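Side-chain contacts in transcriptional repressor (Vibrio fischeri, PDB 3KV1), which probably represses transcription as a DNA-binding regulator of the SorC family, whose effector domain, the part crystallised here, is thought to bind a sugar: residues E216-R219 against Q220-N223; L235-M238 against G239-T243; A43-S46 against S47-N51. One frame throughout, in Å; residues are numbered along the deposited sequence.

Interaction 1 (E216-R219 against Q220-N223)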
# COMPACT_ATOMS: atom_id res chain seq x y z
N GLU A 216 -4.20 22.44 6.72
CA GLU A 216 -4.51 22.55 8.15
C GLU A 216 -3.94 21.39 8.98
O GLU A 216 -3.65 21.55 10.17
CB GLU A 216 -6.01 22.68 8.37
CG GLU A 216 -6.37 23.19 9.76
CD GLU A 216 -5.84 24.60 10.05
OE1 GLU A 216 -5.55 25.37 9.10
OE2 GLU A 216 -5.71 24.94 11.24
N ASP A 217 -3.82 20.21 8.38
CA ASP A 217 -3.19 19.10 9.08
C ASP A 217 -1.73 19.42 9.30
O ASP A 217 -1.20 19.20 10.39
CB ASP A 217 -3.29 17.80 8.29
CG ASP A 217 -4.73 17.39 8.01
OD1 ASP A 217 -5.59 17.52 8.92
OD2 ASP A 217 -4.99 16.95 6.88
N LEU A 218 -1.05 19.93 8.27
CA LEU A 218 0.36 20.24 8.43
C LEU A 218 0.54 21.34 9.49
O LEU A 218 1.55 21.39 10.19
CB LEU A 218 1.00 20.73 7.10
CG LEU A 218 1.24 19.69 6.01
CD1 LEU A 218 1.87 20.35 4.71
CD2 LEU A 218 2.13 18.54 6.50
N ARG A 219 -0.44 22.23 9.61
CA ARG A 219 -0.29 23.34 10.55
C ARG A 219 -0.19 22.81 12.00
O ARG A 219 0.44 23.44 12.86
CB ARG A 219 -1.45 24.33 10.43
CG ARG A 219 -1.22 25.69 11.10
CD ARG A 219 -2.39 26.69 10.81
NE ARG A 219 -2.57 26.89 9.37
CZ ARG A 219 -1.70 27.54 8.60
NH1 ARG A 219 -0.62 28.11 9.15
NH2 ARG A 219 -1.92 27.65 7.29
N GLN A 220 -0.83 21.67 12.26
CA GLN A 220 -0.81 21.09 13.61
C GLN A 220 0.14 19.90 13.79
O GLN A 220 0.11 19.26 14.82
CB GLN A 220 -2.22 20.72 14.10
CG GLN A 220 -2.99 19.73 13.22
CD GLN A 220 -2.60 18.27 13.44
OE1 GLN A 220 -2.59 17.78 14.57
NE2 GLN A 220 -2.33 17.54 12.34
N ILE A 221 1.00 19.62 12.81
CA ILE A 221 2.04 18.61 12.98
C ILE A 221 3.25 19.35 13.58
O ILE A 221 3.67 20.37 13.07
CB ILE A 221 2.38 17.91 11.63
CG1 ILE A 221 1.25 16.93 11.27
CG2 ILE A 221 3.75 17.19 11.69
CD1 ILE A 221 1.48 16.18 9.96
N PRO A 222 3.81 18.82 14.69
CA PRO A 222 4.86 19.61 15.39
C PRO A 222 6.11 19.89 14.57
O PRO A 222 6.73 20.93 14.77
CB PRO A 222 5.25 18.69 16.57
CG PRO A 222 4.02 17.86 16.82
CD PRO A 222 3.36 17.65 15.47
N ASN A 223 6.51 18.98 13.68
CA ASN A 223 7.77 19.15 12.99
C ASN A 223 7.65 18.87 11.50
O ASN A 223 7.97 17.75 11.05
CB ASN A 223 8.84 18.20 13.58
CG ASN A 223 9.12 18.49 15.05
OD1 ASN A 223 9.70 19.51 15.39
ND2 ASN A 223 8.64 17.61 15.92
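Gln220, in the one of its two deposited conformers described here, folds its side chain back over the last turn of helix 215-219 and gives its amide to a backbone carbonyl: NE2 lies 2.8 Å from Asp217 O, with an N-H...O angle of 137°. The donor sits in the carbonyl plane, on a lone pair, although the oxygen is tilted from the plane of the Gln220 amide. Two torsions bring the amide there. CG stands between the backbone N and the carbonyl carbon (chi1 58°), 3.4 Å from Asp217 O, and a bend at chi2 turns the chain toward the helix. The same oxygen takes Gln220 N at 3.1 Å, from above the carbonyl plane, and is held by backbone and side chain of one residue. This bond and Ile221 N to Leu218 O at 3.2 Å are two successive i to i+3 bonds, a tighter 3-10-like spacing than i to i+4, where the chain turns off toward strand 223-227 of the alpha/beta domain. Ile221 lays CG1 3.5 Å from Asp217 O, while its CD1 meets Leu218 CD2 at 4.2 Å; both side chains also rest on Ala152 of strand 151-158. On the outer side, Arg219 bends at chi3 and brings NE to Glu216 OE1 at 3.4 Å, a long salt bridge, weak as a hydrogen bond, with the oxygen in plane at the guanidinium edge; NH1 is hydrogen-bonded to Thr243 O. Arg147 couples this turn to helix 137-147, its NE in a salt bridge with Asp217 OD1 and its carbonyl accepting from Gln220 NE2, while Asp217 OD2 accepts from Glu214 N.

Interaction 2 (L235-M238 against G239-T243)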
# COMPACT_ATOMS: atom_id res chain seq x y z
N LEU A 235 10.05 31.13 -5.90
CA LEU A 235 8.69 31.62 -5.64
C LEU A 235 7.80 30.59 -4.92
O LEU A 235 7.01 30.92 -4.01
CB LEU A 235 8.03 32.09 -6.93
CG LEU A 235 8.64 33.32 -7.58
CD1 LEU A 235 7.59 33.93 -8.50
CD2 LEU A 235 9.09 34.35 -6.54
N SER A 236 7.91 29.32 -5.33
CA SER A 236 7.15 28.27 -4.67
C SER A 236 7.59 28.09 -3.23
O SER A 236 6.76 27.85 -2.35
CB SER A 236 7.33 26.94 -5.42
OG SER A 236 6.92 27.11 -6.77
N ILE A 237 8.89 28.19 -2.99
CA ILE A 237 9.42 27.98 -1.64
C ILE A 237 8.95 29.14 -0.75
O ILE A 237 8.58 28.92 0.41
CB ILE A 237 10.95 27.89 -1.61
CG1 ILE A 237 11.42 26.70 -2.46
CG2 ILE A 237 11.44 27.74 -0.17
CD1 ILE A 237 12.94 26.72 -2.77
N MSE A 238 8.93 30.35 -1.33
CA MSE A 238 8.46 31.53 -0.61
C MSE A 238 6.99 31.38 -0.24
O MSE A 238 6.61 31.63 0.91
CB MSE A 238 8.68 32.81 -1.42
CG MSE A 238 8.55 34.09 -0.57
SE MSE A 238 10.08 34.31 0.70
CE MSE A 238 9.41 35.84 1.75
N GLY A 239 6.17 30.98 -1.20
CA GLY A 239 4.75 30.71 -0.96
C GLY A 239 4.56 29.72 0.18
O GLY A 239 3.73 29.91 1.08
N ALA A 240 5.33 28.64 0.14
CA ALA A 240 5.23 27.61 1.15
C ALA A 240 5.59 28.13 2.55
O ALA A 240 4.90 27.83 3.51
CB ALA A 240 6.10 26.40 0.78
N LEU A 241 6.68 28.90 2.64
CA LEU A 241 7.05 29.49 3.91
C LEU A 241 5.96 30.40 4.43
O LEU A 241 5.68 30.42 5.62
CB LEU A 241 8.38 30.24 3.80
CG LEU A 241 9.57 29.29 3.75
CD1 LEU A 241 10.78 30.12 3.32
CD2 LEU A 241 9.82 28.57 5.08
N ARG A 242 5.30 31.11 3.52
CA ARG A 242 4.25 32.04 3.94
C ARG A 242 3.02 31.36 4.51
O ARG A 242 2.25 32.02 5.22
CB ARG A 242 3.90 33.04 2.81
CG ARG A 242 5.05 34.02 2.63
CD ARG A 242 4.78 34.93 1.47
NE ARG A 242 5.81 35.97 1.32
CZ ARG A 242 6.10 36.56 0.17
NH1 ARG A 242 5.44 36.21 -0.94
NH2 ARG A 242 7.04 37.50 0.11
N THR A 243 2.84 30.05 4.27
CA THR A 243 1.65 29.37 4.81
C THR A 243 1.77 29.25 6.30
O THR A 243 0.77 29.04 6.98
CB THR A 243 1.51 27.92 4.33
OG1 THR A 243 2.62 27.16 4.80
CG2 THR A 243 1.42 27.86 2.83
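Met238, present as selenomethionine, and Arg242 meet one turn apart on helix 234-242. Met238 CG lies over the centre of the guanidinium, 3.6 Å from Arg242 CZ. The bend at chi2 (71°) takes SE to the side and lets CE come down past the NE/NH2 edge, 3.3 Å from Arg242 NH2. Arg242 is extended from CG to NE and passes its CG 3.3 Å from Met238 O. Met238 was refined in two conformers, and this account holds for one of them. The guanidinium belongs to the exposed flank, yet NH1 is hydrogen-bonded to Leu197 O, which, with Met238 CG over one face, limits its rotation.

On the buried side, by contrast, CB and CG atoms lie against the carbonyls of the preceding turn: Leu241 CG is 3.5 Å from Ile237 O, and Ala240 CB 3.5 Å from Ser236 O. The apolar touch of Leu241 CD1 on Ile237 CG2 is light, at 4.3 Å. Regular i to i+4 bonds, such as Leu241 N to Ile237 O at 2.9 Å, join the successive turns. Where the chain leaves the helix, Thr243 OG1 donates to Ala240 O at 2.7 Å, in the carbonyl plane, and accepts from Val245 N.

The helix is the crossover of the beta-alpha-beta unit between strands 223-227 and 248-252. Ile237 and Ala240 rest on Ile156 of strand 151-158, Ala240 also on Phe195 of strand 193-196, while Ile237 and Met238 pack against Leu259 of helix 253-264.

Interaction 3 (A43-S46 against S47-N51)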
# COMPACT_ATOMS: atom_id res chain seq x y z
N ALA A 43 20.96 14.64 2.73
CA ALA A 43 21.93 14.21 3.75
C ALA A 43 21.68 14.92 5.08
O ALA A 43 21.78 14.32 6.16
CB ALA A 43 23.38 14.47 3.28
N LEU A 44 21.33 16.19 5.00
CA LEU A 44 21.16 16.95 6.22
C LEU A 44 19.85 16.50 6.86
O LEU A 44 19.76 16.41 8.09
CB LEU A 44 21.06 18.44 5.88
CG LEU A 44 22.35 19.01 5.24
CD1 LEU A 44 22.12 20.50 4.94
CD2 LEU A 44 23.56 18.83 6.17
N VAL A 45 18.84 16.26 6.04
CA VAL A 45 17.55 15.81 6.61
C VAL A 45 17.68 14.41 7.25
O VAL A 45 17.09 14.13 8.32
CB VAL A 45 16.44 15.82 5.55
CG1 VAL A 45 15.14 15.22 6.14
CG2 VAL A 45 16.20 17.25 5.08
N SER A 46 18.46 13.53 6.62
CA SER A 46 18.69 12.16 7.13
C SER A 46 19.30 12.19 8.53
O SER A 46 18.89 11.45 9.44
CB SER A 46 19.61 11.37 6.19
OG SER A 46 19.85 10.04 6.67
N SER A 47 20.29 13.06 8.69
CA SER A 47 20.94 13.22 9.97
C SER A 47 20.00 13.81 11.02
O SER A 47 20.00 13.36 12.17
CB SER A 47 22.19 14.09 9.82
OG SER A 47 22.74 14.27 11.10
N TYR A 48 19.22 14.82 10.63
CA TYR A 48 18.22 15.42 11.51
C TYR A 48 17.25 14.32 12.00
O TYR A 48 16.96 14.22 13.19
CB TYR A 48 17.48 16.59 10.81
CG TYR A 48 16.21 17.02 11.53
CD1 TYR A 48 16.25 17.96 12.55
CD2 TYR A 48 14.98 16.47 11.18
CE1 TYR A 48 15.07 18.33 13.22
CE2 TYR A 48 13.82 16.85 11.81
CZ TYR A 48 13.87 17.76 12.84
OH TYR A 48 12.69 18.09 13.48
N LEU A 49 16.73 13.51 11.08
CA LEU A 49 15.82 12.43 11.50
C LEU A 49 16.52 11.39 12.37
O LEU A 49 15.96 10.90 13.36
CB LEU A 49 15.21 11.73 10.30
CG LEU A 49 14.19 12.57 9.52
CD1 LEU A 49 13.71 11.74 8.33
CD2 LEU A 49 13.00 12.93 10.42
N ASN A 50 17.76 11.08 12.02
CA ASN A 50 18.52 10.12 12.84
C ASN A 50 18.57 10.54 14.30
O ASN A 50 18.41 9.70 15.21
CB ASN A 50 19.97 10.02 12.30
CG ASN A 50 20.79 8.98 13.04
OD1 ASN A 50 20.31 7.90 13.37
ND2 ASN A 50 22.06 9.31 13.28
N ASN A 51 18.81 11.83 14.55
CA ASN A 51 18.90 12.33 15.92
C ASN A 51 17.55 12.56 16.59
O ASN A 51 17.45 12.47 17.81
CB ASN A 51 19.67 13.64 15.94
CG ASN A 51 21.13 13.48 15.55
OD1 ASN A 51 21.77 12.51 15.91
ND2 ASN A 51 21.65 14.46 14.83
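Helix 34-52 is one of the helices that cover the central sheet of this alpha/beta domain, assigned to the Rossmann-like clan, and residues 43-51 form its C-terminal half. Across this half the backbone bonds are regular i to i+4: Asn50 N to Ser46 O is 2.8 Å and Leu49 N to Val45 O 2.9 Å, the latter with an N-H...O angle of 167°. Side-chain contact between successive turns is mainly carbon against carbonyl. Leu49 places CG 3.5 Å from Val45 O, and its CD1 meets Val45 CG1 at 4.4 Å, a light apolar touch. Val45 O also lies at the edge of the Tyr48 ring, near its plane, and 3.5 Å from Tyr48 CB. With CG anti to the backbone N (chi1 165°), the tyrosine ring then leads away from the preceding turn. Asn50 CB sits 3.4 Å from Ser46 O; the amide also leads away from that turn, and OD1 accepts from Thr78 N. Ser46 is buried, and its polar atoms have partners: OG is hydrogen-bonded to Lys110 NZ, and O, besides taking Asn50 N, is bonded to Tyr111 OH. Only one of the two deposited Ser46 conformers is described. On the more open flank Ser47 CB passes 3.7 Å from Ala43 O; here a glycerol, probably from the crystallisation liquor, is hydrogen-bonded to Leu44 O. Toward the sheet, Val45 rests on Val225 and Met227 of strand 223-227 and on Ala250 of strand 248-252, Leu44 packs on strand 24-28, and Tyr48 spans all three strands.

In the fold
The three contacts follow one another in the chain order 3, 1, 2, all inside the putative sugar-binding domain. Interactions 1 and 2, with centres about 16 Å apart, are joined directly: Arg219 NH1 lies 2.7 Å from Thr243 O, a probable hydrogen bond between the 216-219 and 239-243 segments. Interaction 1 meets interaction 3, about 20 Å away between centres, through packing of Asn223 OD1 against Tyr48 OH at 3.8 Å. Interactions 2 and 3 do not touch, their nearest atoms being about 13 Å apart, yet both helices adjoin strands of the same sheet. Glycerol, probably from the crystallisation liquor, lies about 4 Å from the side chain of Arg219, about 3 Å from Ser47 and about 6 Å from Arg242, which does not by itself locate a sugar site.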